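Protein HIRA (Homo sapiens, PDB 5YJE) cooperates with ASF1A as a histone chaperone to promote replication-independent chromatin assembly and represses histone gene transcription during the cell cycle. Local coordinates at residues L304-C317 and P350-F362. Sequence-based numbering, arbitrary orientation.
Sequences LVNEGFEYRLREIC and PVIGQNLRFQRLF
Val305 splits its methyls between neighbours on 350-362. With chi1 at 164°, CG1 lies anti to the backbone N and reaches the turn after helix 341-353, 3.6 Å from Asn355 CB, while Val305 CG2 packs 3.9 Å from Ile352 CG1; a short branched residue suits this close approach, where Val305 and Ile352 cross at about a right angle. Asn355 is itself tied into an Asx turn, its OD1 accepting from Arg357 N at 2.9 Å. Gly308 is the first residue to leave helical geometry, in a Schellman motif. Lacking a CB, glycine adopts the positive phi (71°) readily, and Gly308 CA lies 3.8 Å from Phe358 CZ. The Phe358 ring pushes its edge into the bend between the two helices: Val305 O and Glu310 CA lie near the ring plane, the latter 3.7 Å from Phe358 CE1. A flat aromatic fits this backbone-lined notch. One turn on, Leu313 meets Ile352 tip to tip, Leu313 CD2 lying 3.8 Å from Ile352 CG1, and the same methyl touches Leu361 CD2 at 3.7 Å, so one branched leucine links both helices of the partner. Cys317, small and apolar enough for a buried place, sets SG 3.7 Å from Ile352 CD1. The contact thus joins the turn between helices 290-307 and 310-320 to that between 341-353 and 359-370; Leu304 and Phe309 pack on Leu274 of helix 266-286, and Glu315 salt-bridges Arg123 of a second subunit.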
ATOM      1  N   LEU B 304      33.600  -3.724 -14.393  1.00 58.71           N
ATOM      2  CA  LEU B 304      33.196  -3.082 -15.642  1.00 59.13           C
ATOM      3  C   LEU B 304      34.341  -2.279 -16.238  1.00 59.98           C
ATOM      4  O   LEU B 304      34.524  -2.260 -17.461  1.00 61.65           O
ATOM      5  CB  LEU B 304      31.986  -2.170 -15.425  1.00 56.88           C
ATOM      6  CG  LEU B 304      30.655  -2.710 -14.890  1.00 57.13           C
ATOM      7  CD1 LEU B 304      29.645  -1.584 -14.766  1.00 53.91           C
ATOM      8  CD2 LEU B 304      30.135  -3.802 -15.793  1.00 55.09           C
ATOM      9  N   VAL B 305      35.128  -1.616 -15.390  1.00 59.22           N
ATOM     10  CA  VAL B 305      36.280  -0.865 -15.876  1.00 63.94           C
ATOM     11  C   VAL B 305      37.353  -1.813 -16.416  1.00 63.93           C
ATOM     12  O   VAL B 305      37.871  -1.616 -17.523  1.00 67.29           O
ATOM     13  CB  VAL B 305      36.829   0.050 -14.765  1.00 66.93           C
ATOM     14  CG1 VAL B 305      38.228   0.518 -15.106  1.00 70.06           C
ATOM     15  CG2 VAL B 305      35.902   1.250 -14.556  1.00 67.50           C
ATOM     16  N   ASN B 306      37.687  -2.860 -15.650  1.00 60.80           N
ATOM     17  CA  ASN B 306      38.779  -3.758 -16.026  1.00 62.26           C
ATOM     18  C   ASN B 306      38.528  -4.411 -17.383  1.00 62.69           C
ATOM     19  O   ASN B 306      39.416  -4.435 -18.244  1.00 63.32           O
ATOM     20  CB  ASN B 306      38.980  -4.834 -14.952  1.00 56.93           C
ATOM     21  CG  ASN B 306      39.620  -4.285 -13.691  1.00 68.58           C
ATOM     22  OD1 ASN B 306      40.152  -3.170 -13.699  1.00 73.73           O
ATOM     23  ND2 ASN B 306      39.576  -5.063 -12.594  1.00 59.18           N
ATOM     24  N   GLU B 307      37.326  -4.955 -17.585  1.00 60.46           N
ATOM     25  CA  GLU B 307      36.972  -5.646 -18.820  1.00 60.03           C
ATOM     26  C   GLU B 307      36.449  -4.718 -19.900  1.00 60.37           C
ATOM     27  O   GLU B 307      36.153  -5.196 -21.000  1.00 62.31           O
ATOM     28  CB  GLU B 307      35.925  -6.719 -18.542  1.00 58.15           C
ATOM     29  CG  GLU B 307      36.274  -7.618 -17.399  1.00 55.45           C
ATOM     30  CD  GLU B 307      37.516  -8.419 -17.670  1.00 56.21           C
ATOM     31  OE1 GLU B 307      38.446  -8.358 -16.841  1.00 63.37           O
ATOM     32  OE2 GLU B 307      37.569  -9.088 -18.726  1.00 59.83           O
ATOM     33  N   GLY B 308      36.308  -3.425 -19.605  1.00 60.61           N
ATOM     34  CA  GLY B 308      35.863  -2.439 -20.567  1.00 55.98           C
ATOM     35  C   GLY B 308      34.403  -2.536 -20.956  1.00 63.52           C
ATOM     36  O   GLY B 308      34.085  -2.475 -22.147  1.00 62.25           O
ATOM     37  N   PHE B 309      33.502  -2.672 -19.977  1.00 60.18           N
ATOM     38  CA  PHE B 309      32.062  -2.714 -20.252  1.00 59.84           C
ATOM     39  C   PHE B 309      31.537  -1.282 -20.302  1.00 66.35           C
ATOM     40  O   PHE B 309      31.062  -0.724 -19.311  1.00 64.13           O
ATOM     41  CB  PHE B 309      31.335  -3.562 -19.219  1.00 61.45           C
ATOM     42  CG  PHE B 309      31.515  -5.035 -19.425  1.00 59.74           C
ATOM     43  CD1 PHE B 309      30.696  -5.725 -20.303  1.00 59.61           C
ATOM     44  CD2 PHE B 309      32.510  -5.729 -18.756  1.00 57.03           C
ATOM     45  CE1 PHE B 309      30.869  -7.081 -20.508  1.00 68.83           C
ATOM     46  CE2 PHE B 309      32.681  -7.085 -18.957  1.00 56.77           C
ATOM     47  CZ  PHE B 309      31.869  -7.764 -19.829  1.00 58.75           C
ATOM     48  N   GLU B 310      31.608  -0.703 -21.501  1.00 68.82           N
ATOM     49  CA  GLU B 310      31.375   0.724 -21.710  1.00 71.92           C
ATOM     50  C   GLU B 310      29.945   1.128 -21.362  1.00 64.99           C
ATOM     51  O   GLU B 310      29.716   2.026 -20.539  1.00 60.93           O
ATOM     52  CB  GLU B 310      31.699   1.058 -23.173  1.00 65.77           C
ATOM     53  CG  GLU B 310      31.408  -0.141 -24.094  1.00 74.06           C
ATOM     54  CD  GLU B 310      31.701   0.100 -25.566  1.00 87.09           C
ATOM     55  OE1 GLU B 310      31.522  -0.859 -26.368  1.00 90.37           O
ATOM     56  OE2 GLU B 310      32.101   1.237 -25.934  1.00 89.74           O
ATOM     57  N   TYR B 311      28.967   0.481 -21.999  1.00 62.21           N
ATOM     58  CA  TYR B 311      27.586   0.929 -21.894  1.00 64.13           C
ATOM     59  C   TYR B 311      27.024   0.694 -20.496  1.00 65.92           C
ATOM     60  O   TYR B 311      26.261   1.526 -19.977  1.00 66.46           O
ATOM     61  CB  TYR B 311      26.749   0.223 -22.957  1.00 70.61           C
ATOM     62  CG  TYR B 311      27.252   0.464 -24.375  1.00 76.51           C
ATOM     63  CD1 TYR B 311      26.952   1.644 -25.053  1.00 74.39           C
ATOM     64  CD2 TYR B 311      28.019  -0.492 -25.035  1.00 78.92           C
ATOM     65  CE1 TYR B 311      27.398   1.869 -26.341  1.00 76.59           C
ATOM     66  CE2 TYR B 311      28.472  -0.277 -26.332  1.00 81.58           C
ATOM     67  CZ  TYR B 311      28.159   0.908 -26.978  1.00 86.89           C
ATOM     68  OH  TYR B 311      28.611   1.128 -28.264  1.00 86.12           O
ATOM     69  N   ARG B 312      27.414  -0.422 -19.865  1.00 59.11           N
ATOM     70  CA  ARG B 312      26.967  -0.713 -18.508  1.00 62.46           C
ATOM     71  C   ARG B 312      27.487   0.319 -17.514  1.00 62.61           C
ATOM     72  O   ARG B 312      26.730   0.795 -16.653  1.00 60.64           O
ATOM     73  CB  ARG B 312      27.399  -2.129 -18.105  1.00 56.64           C
ATOM     74  CG  ARG B 312      26.498  -3.252 -18.621  1.00 49.99           C
ATOM     75  CD  ARG B 312      27.101  -4.612 -18.317  1.00 54.99           C
ATOM     76  NE  ARG B 312      26.237  -5.710 -18.738  1.00 58.06           N
ATOM     77  CZ  ARG B 312      26.222  -6.214 -19.970  1.00 55.66           C
ATOM     78  NH1 ARG B 312      25.408  -7.215 -20.275  1.00 53.17           N
ATOM     79  NH2 ARG B 312      27.023  -5.720 -20.901  1.00 58.97           N
ATOM     80  N   LEU B 313      28.766   0.681 -17.609  1.00 58.50           N
ATOM     81  CA  LEU B 313      29.278   1.635 -16.637  1.00 62.41           C
ATOM     82  C   LEU B 313      28.800   3.049 -16.953  1.00 64.75           C
ATOM     83  O   LEU B 313      28.576   3.842 -16.028  1.00 66.66           O
ATOM     84  CB  LEU B 313      30.808   1.574 -16.561  1.00 59.67           C
ATOM     85  CG  LEU B 313      31.374   2.601 -15.552  1.00 62.86           C
ATOM     86  CD1 LEU B 313      31.387   1.993 -14.162  1.00 65.21           C
ATOM     87  CD2 LEU B 313      32.746   3.122 -15.893  1.00 72.79           C
ATOM     88  N   ARG B 314      28.589   3.368 -18.238  1.00 61.66           N
ATOM     89  CA  ARG B 314      27.917   4.622 -18.579  1.00 69.44           C
ATOM     90  C   ARG B 314      26.571   4.719 -17.866  1.00 65.74           C
ATOM     91  O   ARG B 314      26.313   5.668 -17.122  1.00 68.19           O
ATOM     92  CB  ARG B 314      27.733   4.741 -20.095  1.00 61.18           C
ATOM     93  N   GLU B 315      25.711   3.718 -18.071  1.00 64.99           N
ATOM     94  CA  GLU B 315      24.413   3.663 -17.404  1.00 63.23           C
ATOM     95  C   GLU B 315      24.532   3.865 -15.897  1.00 66.39           C
ATOM     96  O   GLU B 315      23.781   4.650 -15.300  1.00 68.82           O
ATOM     97  CB  GLU B 315      23.763   2.321 -17.711  1.00 65.82           C
ATOM     98  CG  GLU B 315      22.266   2.315 -17.668  1.00 71.23           C
ATOM     99  CD  GLU B 315      21.725   0.965 -18.047  1.00 66.15           C
ATOM    100  OE1 GLU B 315      22.034   0.001 -17.321  1.00 67.71           O
ATOM    101  OE2 GLU B 315      21.026   0.861 -19.078  1.00 66.83           O
ATOM    102  N   ILE B 316      25.480   3.167 -15.263  1.00 64.21           N
ATOM    103  CA  ILE B 316      25.619   3.280 -13.813  1.00 65.12           C
ATOM    104  C   ILE B 316      26.018   4.692 -13.404  1.00 71.86           C
ATOM    105  O   ILE B 316      25.506   5.238 -12.413  1.00 69.84           O
ATOM    106  CB  ILE B 316      26.616   2.238 -13.290  1.00 64.12           C
ATOM    107  CG1 ILE B 316      25.980   0.858 -13.394  1.00 64.15           C
ATOM    108  CG2 ILE B 316      27.064   2.567 -11.872  1.00 64.51           C
ATOM    109  CD1 ILE B 316      26.527  -0.106 -12.441  1.00 62.82           C
ATOM    110  N   CYS B 317      26.934   5.307 -14.154  1.00 73.61           N
ATOM    111  CA  CYS B 317      27.380   6.653 -13.809  1.00 76.00           C
ATOM    112  C   CYS B 317      26.261   7.669 -13.985  1.00 70.76           C
ATOM    113  O   CYS B 317      26.045   8.511 -13.106  1.00 67.99           O
ATOM    114  CB  CYS B 317      28.603   7.029 -14.643  1.00 72.69           C
ATOM    115  SG  CYS B 317      30.021   6.023 -14.218  1.00 71.95           S
ATOM    116  N   PRO B 350      38.089   7.460  -9.085  1.00 87.81           N
ATOM    117  CA  PRO B 350      39.447   6.886  -9.045  1.00 88.02           C
ATOM    118  C   PRO B 350      39.617   5.692  -9.981  1.00 86.19           C
ATOM    119  O   PRO B 350      40.478   5.681 -10.873  1.00 85.27           O
ATOM    120  CB  PRO B 350      39.602   6.458  -7.577  1.00 83.47           C
ATOM    121  CG  PRO B 350      38.795   7.458  -6.833  1.00 82.47           C
ATOM    122  CD  PRO B 350      37.670   7.914  -7.745  1.00 84.23           C
ATOM    123  N   VAL B 351      38.772   4.678  -9.775  1.00 87.44           N
ATOM    124  CA  VAL B 351      38.866   3.437 -10.537  1.00 83.85           C
ATOM    125  C   VAL B 351      38.624   3.696 -12.016  1.00 82.98           C
ATOM    126  O   VAL B 351      39.322   3.151 -12.878  1.00 84.21           O
ATOM    127  CB  VAL B 351      37.873   2.404  -9.972  1.00 84.71           C
ATOM    128  CG1 VAL B 351      38.296   0.986 -10.347  1.00 82.49           C
ATOM    129  CG2 VAL B 351      37.743   2.566  -8.460  1.00 85.22           C
ATOM    130  N   ILE B 352      37.626   4.527 -12.334  1.00 83.50           N
ATOM    131  CA  ILE B 352      37.314   4.825 -13.728  1.00 80.24           C
ATOM    132  C   ILE B 352      38.461   5.590 -14.380  1.00 84.55           C
ATOM    133  O   ILE B 352      38.803   5.359 -15.548  1.00 81.71           O
ATOM    134  CB  ILE B 352      35.989   5.603 -13.819  1.00 80.59           C
ATOM    135  CG1 ILE B 352      34.851   4.801 -13.194  1.00 79.93           C
ATOM    136  CG2 ILE B 352      35.667   5.952 -15.270  1.00 80.28           C
ATOM    137  CD1 ILE B 352      33.558   5.576 -13.068  1.00 77.71           C
ATOM    138  N   GLY B 353      39.068   6.514 -13.639  1.00 85.01           N
ATOM    139  CA  GLY B 353      40.217   7.232 -14.154  1.00 87.80           C
ATOM    140  C   GLY B 353      41.408   6.328 -14.385  1.00 87.04           C
ATOM    141  O   GLY B 353      42.211   6.577 -15.287  1.00 86.00           O
ATOM    142  N   GLN B 354      41.525   5.255 -13.597  1.00 87.81           N
ATOM    143  CA  GLN B 354      42.645   4.328 -13.721  1.00 89.69           C
ATOM    144  C   GLN B 354      42.700   3.630 -15.079  1.00 91.80           C
ATOM    145  O   GLN B 354      43.634   2.854 -15.319  1.00 94.84           O
ATOM    146  CB  GLN B 354      42.578   3.285 -12.598  1.00 84.37           C
ATOM    147  N   ASN B 355      41.745   3.890 -15.969  1.00 87.72           N
ATOM    148  CA  ASN B 355      41.665   3.238 -17.268  1.00 82.46           C
ATOM    149  C   ASN B 355      41.615   4.286 -18.373  1.00 82.30           C
ATOM    150  O   ASN B 355      40.976   5.333 -18.226  1.00 87.05           O
ATOM    151  CB  ASN B 355      40.434   2.336 -17.338  1.00 79.65           C
ATOM    152  CG  ASN B 355      40.447   1.413 -18.534  1.00 83.17           C
ATOM    153  OD1 ASN B 355      40.127   1.822 -19.654  1.00 83.47           O
ATOM    154  ND2 ASN B 355      40.789   0.147 -18.301  1.00 82.66           N
ATOM    155  N   LEU B 356      42.283   3.994 -19.489  1.00 78.66           N
ATOM    156  CA  LEU B 356      42.369   4.954 -20.581  1.00 80.01           C
ATOM    157  C   LEU B 356      41.074   5.032 -21.385  1.00 82.34           C
ATOM    158  O   LEU B 356      40.677   6.127 -21.804  1.00 84.77           O
ATOM    159  CB  LEU B 356      43.541   4.597 -21.497  1.00 78.25           C
ATOM    160  CG  LEU B 356      44.803   5.454 -21.419  1.00 71.31           C
ATOM    161  CD1 LEU B 356      45.954   4.753 -22.127  1.00 69.84           C
ATOM    162  CD2 LEU B 356      44.556   6.820 -22.033  1.00 66.16           C
ATOM    163  N   ARG B 357      40.406   3.893 -21.619  1.00 79.37           N
ATOM    164  CA  ARG B 357      39.206   3.882 -22.461  1.00 82.47           C
ATOM    165  C   ARG B 357      38.103   4.778 -21.906  1.00 77.52           C
ATOM    166  O   ARG B 357      37.258   5.271 -22.663  1.00 75.86           O
ATOM    167  CB  ARG B 357      38.681   2.453 -22.621  1.00 78.89           C
ATOM    168  N   PHE B 358      38.091   5.005 -20.595  1.00 76.26           N
ATOM    169  CA  PHE B 358      37.060   5.811 -19.956  1.00 79.17           C
ATOM    170  C   PHE B 358      37.575   7.189 -19.560  1.00 79.26           C
ATOM    171  O   PHE B 358      37.109   7.764 -18.572  1.00 79.43           O
ATOM    172  CB  PHE B 358      36.490   5.069 -18.746  1.00 75.97           C
ATOM    173  CG  PHE B 358      35.985   3.690 -19.075  1.00 74.52           C
ATOM    174  CD1 PHE B 358      34.861   3.522 -19.873  1.00 74.80           C
ATOM    175  CD2 PHE B 358      36.651   2.562 -18.615  1.00 72.12           C
ATOM    176  CE1 PHE B 358      34.399   2.258 -20.193  1.00 72.65           C
ATOM    177  CE2 PHE B 358      36.198   1.289 -18.926  1.00 67.14           C
ATOM    178  CZ  PHE B 358      35.073   1.136 -19.717  1.00 70.39           C
ATOM    179  N   GLN B 359      38.538   7.725 -20.313  1.00 81.99           N
ATOM    180  CA  GLN B 359      39.007   9.081 -20.050  1.00 79.48           C
ATOM    181  C   GLN B 359      37.877  10.083 -20.238  1.00 80.85           C
ATOM    182  O   GLN B 359      37.612  10.907 -19.356  1.00 78.38           O
ATOM    183  CB  GLN B 359      40.196   9.422 -20.955  1.00 76.20           C
ATOM    184  N   ARG B 360      37.189  10.016 -21.383  1.00 80.43           N
ATOM    185  CA  ARG B 360      36.110  10.961 -21.641  1.00 78.40           C
ATOM    186  C   ARG B 360      35.065  10.915 -20.536  1.00 81.36           C
ATOM    187  O   ARG B 360      34.604  11.961 -20.061  1.00 82.72           O
ATOM    188  CB  ARG B 360      35.480  10.685 -23.008  1.00 78.47           C
ATOM    189  N   LEU B 361      34.710   9.713 -20.080  1.00 78.83           N
ATOM    190  CA  LEU B 361      33.627   9.582 -19.111  1.00 78.30           C
ATOM    191  C   LEU B 361      34.058  10.047 -17.718  1.00 80.81           C
ATOM    192  O   LEU B 361      33.280  10.703 -17.007  1.00 78.42           O
ATOM    193  CB  LEU B 361      33.150   8.131 -19.072  1.00 77.20           C
ATOM    194  CG  LEU B 361      32.291   7.655 -17.901  1.00 76.78           C
ATOM    195  CD1 LEU B 361      30.889   8.193 -18.045  1.00 67.60           C
ATOM    196  CD2 LEU B 361      32.254   6.155 -17.915  1.00 73.79           C
ATOM    197  N   PHE B 362      35.308   9.754 -17.322  1.00 80.05           N
ATOM    198  CA  PHE B 362      35.828  10.293 -16.075  1.00 82.07           C
ATOM    199  C   PHE B 362      35.863  11.818 -16.119  1.00 88.45           C
ATOM    200  O   PHE B 362      35.491  12.478 -15.141  1.00 87.59           O
ATOM    201  CB  PHE B 362      37.208   9.734 -15.788  1.00 85.08           C
ATOM    202  CG  PHE B 362      37.957  10.558 -14.771  1.00 93.44           C
ATOM    203  CD1 PHE B 362      37.495  10.654 -13.468  1.00 89.64           C
ATOM    204  CD2 PHE B 362      39.115  11.244 -15.113  1.00 91.63           C
ATOM    205  CE1 PHE B 362      38.160  11.411 -12.528  1.00 92.50           C
ATOM    206  CE2 PHE B 362      39.793  12.004 -14.175  1.00 92.14           C
ATOM    207  CZ  PHE B 362      39.311  12.088 -12.877  1.00 90.97           C
TER